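Local coordinates for protein polycyclic ketone monooxygenase (Myceliophthora thermophila, PDB 5MQ6) that inserts a single oxygen atom next to the carbonyl of ketones, polycyclic ones above all, giving esters or lactones with the help of FAD and NADPH, at residues 99-103 against 553-557; 217-222 against 526-530; 484-490 against 504-509; 495-499 against 523-527. All blocks are in the same frame, centred on the assembly; numbering follows the deposited sequence.

Contact 1 of 4, residues 99-103 against 553-557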
loop_
_atom_site.group_PDB
_atom_site.type_symbol
_atom_site.label_atom_id
_atom_site.label_comp_id
_atom_site.label_asym_id
_atom_site.label_seq_id
_atom_site.Cartn_x
_atom_site.Cartn_y
_atom_site.Cartn_z
ATOM N N GLU A 99 -0.958 -6.239 -24.694
ATOM C CA GLU A 99 -2.301 -6.409 -25.292
ATOM C C GLU A 99 -2.726 -5.180 -26.112
ATOM O O GLU A 99 -3.501 -5.283 -27.040
ATOM C CB GLU A 99 -3.364 -6.648 -24.228
ATOM C CG GLU A 99 -3.129 -7.911 -23.406
ATOM C CD GLU A 99 -3.417 -9.173 -24.180
ATOM O OE1 GLU A 99 -4.217 -9.128 -25.137
ATOM O OE2 GLU A 99 -2.832 -10.202 -23.841
ATOM N N ALA A 100 -2.204 -4.028 -25.821
ATOM C CA ALA A 100 -2.526 -2.865 -26.612
ATOM C C ALA A 100 -1.760 -2.808 -27.900
ATOM O O ALA A 100 -1.965 -1.864 -28.648
ATOM C CB ALA A 100 -2.290 -1.549 -25.824
ATOM N N GLY A 101 -0.844 -3.755 -28.115
ATOM C CA GLY A 101 0.046 -3.759 -29.263
ATOM C C GLY A 101 1.194 -2.751 -29.182
ATOM O O GLY A 101 1.746 -2.423 -30.203
ATOM N N LEU A 102 1.550 -2.241 -28.002
ATOM C CA LEU A 102 2.621 -1.237 -27.874
ATOM C C LEU A 102 4.028 -1.816 -27.577
ATOM O O LEU A 102 4.991 -1.103 -27.588
ATOM C CB LEU A 102 2.270 -0.286 -26.764
ATOM C CG LEU A 102 1.001 0.524 -27.001
ATOM C CD1 LEU A 102 0.455 1.226 -25.775
ATOM C CD2 LEU A 102 1.315 1.546 -28.019
ATOM N N ALA A 103 4.122 -3.102 -27.333
ATOM C CA ALA A 103 5.377 -3.698 -26.841
ATOM C C ALA A 103 5.606 -5.044 -27.508
ATOM O O ALA A 103 5.696 -6.048 -26.868
ATOM C CB ALA A 103 5.373 -3.828 -25.332
ATOM N N VAL A 553 -2.280 3.275 -20.095
ATOM C CA VAL A 553 -1.921 2.518 -21.332
ATOM C C VAL A 553 -2.840 2.949 -22.473
ATOM O O VAL A 553 -2.401 3.109 -23.668
ATOM C CB VAL A 553 -1.906 0.974 -21.102
ATOM C CG1 VAL A 553 -1.788 0.260 -22.425
ATOM C CG2 VAL A 553 -0.711 0.603 -20.196
ATOM N N GLN A 554 -4.116 3.220 -22.138
ATOM C CA GLN A 554 -5.019 3.685 -23.169
ATOM C C GLN A 554 -4.714 5.125 -23.684
ATOM O O GLN A 554 -4.849 5.391 -24.876
ATOM C CB GLN A 554 -6.481 3.534 -22.733
ATOM C CG GLN A 554 -6.875 2.083 -22.615
ATOM C CD GLN A 554 -6.813 1.345 -23.956
ATOM O OE1 GLN A 554 -7.285 1.860 -24.953
ATOM N NE2 GLN A 554 -6.226 0.198 -23.985
ATOM N N VAL A 555 -4.293 6.033 -22.794
ATOM C CA VAL A 555 -3.883 7.362 -23.202
ATOM C C VAL A 555 -2.661 7.285 -24.115
ATOM O O VAL A 555 -2.553 7.991 -25.164
ATOM C CB VAL A 555 -3.569 8.196 -21.965
ATOM C CG1 VAL A 555 -2.732 9.435 -22.293
ATOM C CG2 VAL A 555 -4.888 8.600 -21.290
ATOM N N ILE A 556 -1.700 6.449 -23.686
ATOM C CA ILE A 556 -0.516 6.251 -24.509
ATOM C C ILE A 556 -0.876 5.625 -25.896
ATOM O O ILE A 556 -0.323 6.016 -26.962
ATOM C CB ILE A 556 0.516 5.340 -23.761
ATOM C CG1 ILE A 556 1.130 6.160 -22.588
ATOM C CG2 ILE A 556 1.600 4.822 -24.736
ATOM C CD1 ILE A 556 1.901 5.248 -21.611
ATOM N N LYS A 557 -1.737 4.608 -25.871
ATOM C CA LYS A 557 -2.242 3.999 -27.119
ATOM C C LYS A 557 -2.847 5.025 -28.083
ATOM O O LYS A 557 -2.499 5.064 -29.311
ATOM C CB LYS A 557 -3.191 2.863 -26.810
ATOM C CG LYS A 557 -3.600 2.086 -28.043
ATOM C CD LYS A 557 -4.694 1.125 -27.609
ATOM C CE LYS A 557 -4.934 0.072 -28.641
ATOM N NZ LYS A 557 -5.276 0.765 -29.890
#
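Leu102 lays its CD1 methyl over the side of helix 541-562, 3.9 Å from Ile556 CG2, 4.1 Å from Val553 CG1 and 4.0 Å from the backbone N of Lys557. The methyl thus sits across one helical turn, the same turn closed by the bond from Lys557 N to Val553 O (2.7 Å). Beside it, Ala100 points its CB at Val553, with CB to CG1 at 3.9 Å, and the extended Lys557 side chain runs alongside, its CD 4.0 Å from Ala100 CB and its CE 3.5 Å from Ala100 O. What brings Ala100 and Leu102 to the same side is the end of helix 88-99: Gly101, with positive phi (76°), closes it in a Schellman motif. Helix 88-99 follows the glycine-rich FAD-binding turn of the Rossmann-type domain; its C-terminal end packs here against a helix some 450 residues later. Leu102 also rests on Phe81 of strand 78-84, and Ile556 reaches the same ring. The contact is mostly one of methyl and methylene groups, with backbone atoms at its margins and the Lys557 amine in a weak, long ion pair with Asp561; cohesion depends on shape and exclusion of water rather than on directional bonds.

Contact 2 of 4, residues 217-222 against 526-530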
loop_
_atom_site.group_PDB
_atom_site.type_symbol
_atom_site.label_atom_id
_atom_site.label_comp_id
_atom_site.label_asym_id
_atom_site.label_seq_id
_atom_site.Cartn_x
_atom_site.Cartn_y
_atom_site.Cartn_z
ATOM N N ARG A 217 11.851 5.893 -23.900
ATOM C CA ARG A 217 10.944 6.960 -24.425
ATOM C C ARG A 217 9.909 7.325 -23.380
ATOM O O ARG A 217 9.575 8.449 -23.234
ATOM C CB ARG A 217 10.213 6.426 -25.690
ATOM C CG ARG A 217 11.203 6.146 -26.823
ATOM C CD ARG A 217 10.366 5.646 -27.990
ATOM N NE ARG A 217 11.127 5.372 -29.139
ATOM C CZ ARG A 217 10.669 4.865 -30.262
ATOM N NH1 ARG A 217 9.383 4.641 -30.433
ATOM N NH2 ARG A 217 11.529 4.678 -31.249
ATOM N N TYR A 218 9.408 6.331 -22.658
ATOM C CA TYR A 218 8.440 6.483 -21.623
ATOM C C TYR A 218 8.899 5.834 -20.322
ATOM O O TYR A 218 9.500 4.688 -20.361
ATOM C CB TYR A 218 7.200 5.728 -22.058
ATOM C CG TYR A 218 6.347 6.315 -23.133
ATOM C CD1 TYR A 218 5.346 7.266 -22.852
ATOM C CD2 TYR A 218 6.457 5.878 -24.461
ATOM C CE1 TYR A 218 4.473 7.736 -23.834
ATOM C CE2 TYR A 218 5.605 6.368 -25.426
ATOM C CZ TYR A 218 4.629 7.259 -25.126
ATOM O OH TYR A 218 3.849 7.682 -26.200
ATOM N N VAL A 219 8.561 6.481 -19.212
ATOM C CA VAL A 219 8.774 5.858 -17.903
ATOM C C VAL A 219 7.439 5.741 -17.206
ATOM O O VAL A 219 6.757 6.676 -17.054
ATOM C CB VAL A 219 9.758 6.641 -17.028
ATOM C CG1 VAL A 219 9.826 6.108 -15.569
ATOM C CG2 VAL A 219 11.134 6.681 -17.671
ATOM N N LEU A 220 7.090 4.544 -16.791
ATOM C CA LEU A 220 5.837 4.253 -16.083
ATOM C C LEU A 220 6.187 3.828 -14.619
ATOM O O LEU A 220 6.795 2.776 -14.403
ATOM C CB LEU A 220 5.213 3.099 -16.813
ATOM C CG LEU A 220 4.539 3.302 -18.154
ATOM C CD1 LEU A 220 4.602 4.586 -18.827
ATOM C CD2 LEU A 220 4.325 2.078 -18.958
ATOM N N LEU A 221 5.780 4.594 -13.633
ATOM C CA LEU A 221 6.086 4.221 -12.249
ATOM C C LEU A 221 4.959 3.369 -11.669
ATOM O O LEU A 221 3.805 3.786 -11.640
ATOM C CB LEU A 221 6.274 5.435 -11.394
ATOM C CG LEU A 221 7.302 6.428 -11.863
ATOM C CD1 LEU A 221 7.269 7.550 -10.858
ATOM C CD2 LEU A 221 8.727 5.979 -12.098
ATOM N N ALA A 222 5.294 2.167 -11.214
ATOM C CA ALA A 222 4.385 1.351 -10.378
ATOM C C ALA A 222 5.200 0.976 -9.114
ATOM O O ALA A 222 5.447 -0.177 -8.764
ATOM C CB ALA A 222 3.939 0.125 -11.169
ATOM N N ASN A 526 6.012 12.112 -21.235
ATOM C CA ASN A 526 6.243 10.698 -21.302
ATOM C C ASN A 526 6.515 10.035 -19.987
ATOM O O ASN A 526 7.030 8.942 -19.963
ATOM C CB ASN A 526 7.277 10.330 -22.382
ATOM C CG ASN A 526 6.720 10.498 -23.776
ATOM O OD1 ASN A 526 5.637 11.076 -23.953
ATOM N ND2 ASN A 526 7.459 9.988 -24.795
ATOM N N LEU A 527 6.070 10.619 -18.895
ATOM C CA LEU A 527 6.183 9.978 -17.555
ATOM C C LEU A 527 4.794 9.834 -17.068
ATOM O O LEU A 527 4.006 10.782 -17.120
ATOM C CB LEU A 527 6.894 10.912 -16.582
ATOM C CG LEU A 527 6.950 10.479 -15.109
ATOM C CD1 LEU A 527 7.760 9.182 -14.903
ATOM C CD2 LEU A 527 7.465 11.614 -14.226
ATOM N N PHE A 528 4.495 8.648 -16.554
ATOM C CA PHE A 528 3.241 8.365 -15.915
ATOM C C PHE A 528 3.418 7.599 -14.635
ATOM O O PHE A 528 4.395 6.904 -14.496
ATOM C CB PHE A 528 2.313 7.569 -16.896
ATOM C CG PHE A 528 1.927 8.355 -18.122
ATOM C CD1 PHE A 528 0.773 9.194 -18.123
ATOM C CD2 PHE A 528 2.649 8.239 -19.270
ATOM C CE1 PHE A 528 0.433 9.870 -19.278
ATOM C CE2 PHE A 528 2.317 8.971 -20.428
ATOM C CZ PHE A 528 1.196 9.719 -20.441
ATOM N N PHE A 529 2.446 7.693 -13.737
ATOM C CA PHE A 529 2.548 7.060 -12.448
ATOM C C PHE A 529 1.198 6.620 -12.017
ATOM O O PHE A 529 0.216 7.248 -12.343
ATOM C CB PHE A 529 3.263 7.951 -11.404
ATOM C CG PHE A 529 2.986 9.454 -11.542
ATOM C CD1 PHE A 529 1.897 10.035 -10.914
ATOM C CD2 PHE A 529 3.828 10.320 -12.278
ATOM C CE1 PHE A 529 1.634 11.417 -11.003
ATOM C CE2 PHE A 529 3.521 11.698 -12.384
ATOM C CZ PHE A 529 2.425 12.241 -11.767
ATOM N N THR A 530 1.164 5.538 -11.237
ATOM C CA THR A 530 -0.110 4.986 -10.783
ATOM C C THR A 530 -0.745 6.038 -9.906
ATOM O O THR A 530 -0.081 6.709 -9.196
ATOM C CB THR A 530 0.039 3.635 -10.077
ATOM O OG1 THR A 530 1.095 3.681 -9.132
ATOM C CG2 THR A 530 0.538 2.594 -10.998
HETATM O O HOH W 1 3.609 4.650 -8.680
#
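Four backbone hydrogen bonds tie 217-222 to 526-530 in parallel: Val219 N to Asn526 O (3.0 Å), Phe528 N to Val219 O (3.0 Å), Leu221 N to Phe528 O (2.8 Å) and Thr530 N to Leu221 O (3.2 Å). Val219 and Leu221 therefore use both N and O on this side, while Tyr218, Leu220 and Ala222 turn their backbone bonds the other way, to strand 78-84. Asn526 adds a side-chain bond, ND2 to Arg217 O at 3.0 Å; the same ND2 also reaches Ala567 O, and OD1 accepts from Val569 N. This is the Rossmann-type FAD-binding sheet, in which strand 218-221 lies between strand 78-84, leading into the glycine-rich turn, and strand 527-529; Ala222, just past the strand, touches FAD. Leu221 O is heavily used, accepting from Thr530 N, bonding Tyr93 OH, and taking a weak bond at 3.1 Å from a water that lies 2.7 Å from Thr530 OG1. On one face Val219 CG1 meets Leu527 CD1 at 3.8 Å, and Leu221 CB meets Phe529 CB at 3.9 Å. Across the other, Leu220 CD1 approaches Phe528 CD2 (4.2 Å), and Tyr218, its OH bonded to Glu560, brings CE1 to 4.2 Å from Phe528 CE2 at the ring edges.

Contact 3 of 4, residues 484-490 against 504-509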
loop_
_atom_site.group_PDB
_atom_site.type_symbol
_atom_site.label_atom_id
_atom_site.label_comp_id
_atom_site.label_asym_id
_atom_site.label_seq_id
_atom_site.Cartn_x
_atom_site.Cartn_y
_atom_site.Cartn_z
ATOM N N GLY A 484 5.945 12.782 1.750
ATOM C CA GLY A 484 6.352 13.909 0.849
ATOM C C GLY A 484 5.185 14.642 0.177
ATOM O O GLY A 484 5.307 15.162 -1.008
ATOM N N GLY A 485 4.079 14.715 0.960
ATOM C CA GLY A 485 2.787 15.280 0.508
ATOM C C GLY A 485 2.213 14.565 -0.723
ATOM O O GLY A 485 1.538 15.204 -1.533
ATOM N N GLY A 486 2.508 13.254 -0.872
ATOM C CA GLY A 486 2.136 12.535 -2.102
ATOM C C GLY A 486 3.062 12.683 -3.299
ATOM O O GLY A 486 2.696 12.276 -4.356
ATOM N N SER A 487 4.247 13.247 -3.163
ATOM C CA SER A 487 5.136 13.454 -4.301
ATOM C C SER A 487 5.426 12.110 -4.925
ATOM O O SER A 487 5.863 11.195 -4.217
ATOM C CB SER A 487 6.470 14.022 -3.823
ATOM O OG SER A 487 7.388 14.115 -4.846
ATOM N N PRO A 488 5.170 11.951 -6.257
ATOM C CA PRO A 488 5.596 10.648 -6.775
ATOM C C PRO A 488 7.106 10.404 -6.649
ATOM O O PRO A 488 7.518 9.275 -6.576
ATOM C CB PRO A 488 5.105 10.682 -8.217
ATOM C CG PRO A 488 3.902 11.618 -8.190
ATOM C CD PRO A 488 4.427 12.691 -7.273
ATOM N N ALA A 489 7.926 11.442 -6.567
ATOM C CA ALA A 489 9.364 11.306 -6.454
ATOM C C ALA A 489 9.739 10.776 -5.059
ATOM O O ALA A 489 10.509 9.770 -4.899
ATOM C CB ALA A 489 10.012 12.660 -6.670
ATOM N N VAL A 490 9.217 11.460 -4.045
ATOM C CA VAL A 490 9.525 11.033 -2.686
ATOM C C VAL A 490 9.014 9.647 -2.455
ATOM O O VAL A 490 9.716 8.824 -1.907
ATOM C CB VAL A 490 8.937 11.939 -1.586
ATOM C CG1 VAL A 490 9.289 11.426 -0.185
ATOM C CG2 VAL A 490 9.515 13.352 -1.733
ATOM N N LEU A 504 10.664 17.307 -10.015
ATOM C CA LEU A 504 9.230 17.040 -9.776
ATOM C C LEU A 504 8.889 17.414 -8.331
ATOM O O LEU A 504 7.848 18.058 -8.044
ATOM C CB LEU A 504 8.863 15.567 -10.068
ATOM C CG LEU A 504 7.375 15.200 -9.893
ATOM C CD1 LEU A 504 6.481 16.100 -10.731
ATOM C CD2 LEU A 504 7.114 13.764 -10.247
ATOM N N ASP A 505 9.776 17.016 -7.429
ATOM C CA ASP A 505 9.460 17.188 -6.029
ATOM C C ASP A 505 9.475 18.648 -5.619
ATOM O O ASP A 505 8.678 19.088 -4.836
ATOM C CB ASP A 505 10.364 16.355 -5.112
ATOM C CG ASP A 505 9.830 16.311 -3.702
ATOM O OD1 ASP A 505 8.637 15.964 -3.506
ATOM O OD2 ASP A 505 10.593 16.706 -2.799
ATOM N N ASP A 506 10.389 19.408 -6.150
ATOM C CA ASP A 506 10.397 20.843 -5.854
ATOM C C ASP A 506 9.121 21.491 -6.346
ATOM O O ASP A 506 8.475 22.228 -5.603
ATOM C CB ASP A 506 11.602 21.509 -6.456
ATOM C CG ASP A 506 12.916 20.996 -5.853
ATOM O OD1 ASP A 506 12.942 20.474 -4.710
ATOM O OD2 ASP A 506 13.950 21.105 -6.553
ATOM N N LYS A 507 8.696 21.166 -7.572
ATOM C CA LYS A 507 7.369 21.652 -8.038
ATOM C C LYS A 507 6.262 21.268 -7.037
ATOM O O LYS A 507 5.445 22.095 -6.613
ATOM C CB LYS A 507 7.043 21.058 -9.392
ATOM C CG LYS A 507 5.798 21.598 -10.088
ATOM C CD LYS A 507 5.521 20.869 -11.384
ATOM C CE LYS A 507 4.102 21.132 -11.877
ATOM N NZ LYS A 507 3.736 20.284 -13.058
ATOM N N TRP A 508 6.226 20.003 -6.659
ATOM C CA TRP A 508 5.200 19.497 -5.776
ATOM C C TRP A 508 5.154 20.254 -4.436
ATOM O O TRP A 508 4.102 20.592 -3.942
ATOM C CB TRP A 508 5.535 18.045 -5.426
ATOM C CG TRP A 508 4.340 17.247 -5.158
ATOM C CD1 TRP A 508 3.796 16.952 -3.951
ATOM C CD2 TRP A 508 3.527 16.604 -6.157
ATOM N NE1 TRP A 508 2.694 16.136 -4.124
ATOM C CE2 TRP A 508 2.524 15.884 -5.463
ATOM C CE3 TRP A 508 3.596 16.513 -7.548
ATOM C CZ2 TRP A 508 1.597 15.145 -6.100
ATOM C CZ3 TRP A 508 2.637 15.746 -8.188
ATOM C CH2 TRP A 508 1.673 15.085 -7.480
ATOM N N GLN A 509 6.328 20.465 -3.842
ATOM C CA GLN A 509 6.438 21.084 -2.505
ATOM C C GLN A 509 6.181 22.604 -2.575
ATOM O O GLN A 509 5.604 23.156 -1.660
ATOM C CB GLN A 509 7.800 20.839 -1.906
ATOM C CG GLN A 509 8.271 19.419 -1.668
ATOM C CD GLN A 509 7.199 18.511 -1.076
ATOM O OE1 GLN A 509 6.420 18.956 -0.252
ATOM N NE2 GLN A 509 7.159 17.249 -1.505
#
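The shortest polar contact is Ser487 OG donating to Asp505 OD1 at 2.6 Å, and it joins the starts of two helices. Ser487 is the N-cap of helix 488-492: its OG also accepts weak bonds from Ala489 N (3.2 Å) and Val490 N (3.3 Å), so the hydroxyl donates a hydrogen bond to the aspartate while its oxygen caps the helix. Asp505 OD1 takes a second bond, from Gln509 NE2 one turn along helix 504-511, at 2.8 Å, and that amide donates as well to Gly484 O, again at 2.8 Å. Next to it, Trp508 NE1 is bonded to Gly485 O at 3.0 Å. Gly484, Gly485 and Gly486 all have positive phi, a run of backbone angles readily adopted by glycine, and this turn presents two successive carbonyls to the side chains of Trp508 and Gln509. Further out, the Trp508 indole supports the beginning of helix 488-492 through CH-pi contacts over one face, with Ser487 CA 3.6 Å from the centroid of the five-membered ring and Pro488 CD 3.7 Å from that of the six-membered ring. Helix 488-492 ends at Thr492, an FAD-binding residue, while the Ala489 side chain stays about 10 Å from FAD. Ala489 CB lies 4.0 Å from Asp505 CB, and Pro488 CD, besides facing the indole, is 4.1 Å from Leu504 CD2.

Contact 4 of 4, residues 495-499 against 523-527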
loop_
_atom_site.group_PDB
_atom_site.type_symbol
_atom_site.label_atom_id
_atom_site.label_comp_id
_atom_site.label_asym_id
_atom_site.label_seq_id
_atom_site.Cartn_x
_atom_site.Cartn_y
_atom_site.Cartn_z
ATOM N N ASP A 495 15.008 10.997 -7.395
ATOM C CA ASP A 495 14.869 12.364 -7.845
ATOM C C ASP A 495 14.409 12.299 -9.299
ATOM O O ASP A 495 14.979 11.544 -10.112
ATOM C CB ASP A 495 16.197 13.061 -7.768
ATOM C CG ASP A 495 16.701 13.214 -6.332
ATOM O OD1 ASP A 495 15.863 13.385 -5.404
ATOM O OD2 ASP A 495 17.933 13.158 -6.148
ATOM N N ILE A 496 13.438 13.146 -9.633
ATOM C CA ILE A 496 12.868 13.192 -10.981
ATOM C C ILE A 496 13.065 14.578 -11.543
ATOM O O ILE A 496 12.567 15.542 -10.940
ATOM C CB ILE A 496 11.368 12.809 -11.007
ATOM C CG1 ILE A 496 11.216 11.403 -10.451
ATOM C CG2 ILE A 496 10.812 12.795 -12.455
ATOM C CD1 ILE A 496 9.857 10.773 -10.451
ATOM N N TYR A 497 13.786 14.676 -12.684
ATOM C CA TYR A 497 14.075 15.993 -13.290
ATOM C C TYR A 497 13.488 15.967 -14.682
ATOM O O TYR A 497 13.757 15.062 -15.420
ATOM C CB TYR A 497 15.561 16.292 -13.369
ATOM C CG TYR A 497 16.198 16.257 -12.000
ATOM C CD1 TYR A 497 16.059 17.330 -11.089
ATOM C CD2 TYR A 497 16.897 15.123 -11.581
ATOM C CE1 TYR A 497 16.662 17.288 -9.840
ATOM C CE2 TYR A 497 17.494 15.055 -10.308
ATOM C CZ TYR A 497 17.375 16.143 -9.450
ATOM O OH TYR A 497 17.970 16.010 -8.224
ATOM N N GLY A 498 12.696 16.960 -15.033
ATOM C CA GLY A 498 12.097 17.023 -16.336
ATOM C C GLY A 498 12.661 18.134 -17.229
ATOM O O GLY A 498 13.859 18.428 -17.195
ATOM N N ARG A 499 11.770 18.752 -18.018
ATOM C CA ARG A 499 12.154 19.860 -18.892
ATOM C C ARG A 499 12.884 20.966 -18.108
ATOM O O ARG A 499 12.475 21.365 -17.023
ATOM C CB ARG A 499 10.958 20.469 -19.651
ATOM C CG ARG A 499 10.308 19.536 -20.644
ATOM C CD ARG A 499 9.233 20.283 -21.461
ATOM N NE ARG A 499 8.882 19.456 -22.589
ATOM C CZ ARG A 499 9.658 19.216 -23.675
ATOM N NH1 ARG A 499 10.885 19.747 -23.798
ATOM N NH2 ARG A 499 9.208 18.410 -24.649
ATOM N N GLY A 523 5.638 19.440 -17.460
ATOM C CA GLY A 523 7.147 19.485 -17.390
ATOM C C GLY A 523 7.838 18.150 -17.440
ATOM O O GLY A 523 9.042 18.107 -17.451
ATOM N N PHE A 524 7.060 17.064 -17.505
ATOM C CA PHE A 524 7.485 15.665 -17.305
ATOM C C PHE A 524 6.847 14.816 -18.332
ATOM O O PHE A 524 6.094 13.917 -17.999
ATOM C CB PHE A 524 7.238 15.171 -15.846
ATOM C CG PHE A 524 7.872 16.092 -14.807
ATOM C CD1 PHE A 524 7.196 17.224 -14.386
ATOM C CD2 PHE A 524 9.142 15.875 -14.366
ATOM C CE1 PHE A 524 7.742 18.114 -13.507
ATOM C CE2 PHE A 524 9.736 16.754 -13.469
ATOM C CZ PHE A 524 9.033 17.891 -13.044
ATOM N N PRO A 525 7.155 15.126 -19.637
ATOM C CA PRO A 525 6.575 14.419 -20.783
ATOM C C PRO A 525 6.932 12.962 -20.753
ATOM O O PRO A 525 8.011 12.616 -20.298
ATOM C CB PRO A 525 7.209 15.127 -22.014
ATOM C CG PRO A 525 8.504 15.638 -21.501
ATOM C CD PRO A 525 8.329 15.922 -20.058
ATOM N N ASN A 526 6.012 12.112 -21.235
ATOM C CA ASN A 526 6.243 10.698 -21.302
ATOM C C ASN A 526 6.515 10.035 -19.987
ATOM O O ASN A 526 7.030 8.942 -19.963
ATOM C CB ASN A 526 7.277 10.330 -22.382
ATOM C CG ASN A 526 6.720 10.498 -23.776
ATOM O OD1 ASN A 526 5.637 11.076 -23.953
ATOM N ND2 ASN A 526 7.459 9.988 -24.795
ATOM N N LEU A 527 6.070 10.619 -18.895
ATOM C CA LEU A 527 6.183 9.978 -17.555
ATOM C C LEU A 527 4.794 9.834 -17.068
ATOM O O LEU A 527 4.006 10.782 -17.120
ATOM C CB LEU A 527 6.894 10.912 -16.582
ATOM C CG LEU A 527 6.950 10.479 -15.109
ATOM C CD1 LEU A 527 7.760 9.182 -14.903
ATOM C CD2 LEU A 527 7.465 11.614 -14.226
#
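One backbone hydrogen bond joins the segments, from Arg499 N to Gly523 O at 2.9 Å. The same carbonyl receives a CA-H...O contact from Gly498 CA at 3.4 Å, so Gly523 O meets the chain just past the end of strand 495-497. Both glycines are suited to their places: a CB on Gly498 would run into Gly523 O and the Phe524 ring, and Gly523 has backbone angles (96/-2) at which a CB would jam against the preceding carbonyl. The Phe524 ring lies against the backbone, its CE2 3.4 Å from Gly498 N. Apolar packing centres on Ile496, whose CG2 is 4.0 Å from Phe524 CD2 and also 4.0 Å from Leu527 CD2, placing Ile496 over both. Outside this apolar patch, Arg499 NE lies 4.0 Å from Pro525 CG and makes a salt bridge to Glu570, with NH1 bridging Asp190; Glu570 also accepts from Gly523 N. The loop itself folds as a type II beta turn from Phe524 to Leu527, closed by a weak bond from Leu527 N to Phe524 O (3.4 Å). Asn526 takes the positive-phi third position of that turn (60/24), where the chain swings into strand 527-529. This is how two outlying strands of one mixed sheet are joined: the end of strand 495-497, itself paired in parallel with 181-189, is bonded and packed against the loop that leads into strand 527-529 of the FAD-binding part.

How the contacts relate
Residues 99-103 and 217-222 come first in the chain and meet partners some 300 to 450 residues later, while contacts 3 and 4 lie wholly between 484 and 527 and interleave. Centre to centre, contact 2 is about 10 Å from contact 4, 13 Å from contact 1 and 15 Å from contact 3; contacts 3 and 4 are 12 Å apart, 1 and 4 20 Å, and 1 and 3, the farthest, 27 Å. Contacts 2 and 4 share Asn526 and Leu527 and reach the same mixed sheet. Phe529 packs on Pro488 between contacts 2 and 3, and Ile556 joins contact 1 to Tyr218, Leu220 and Phe528. The C-terminal part thus returns to complete the N-terminal FAD-binding domain.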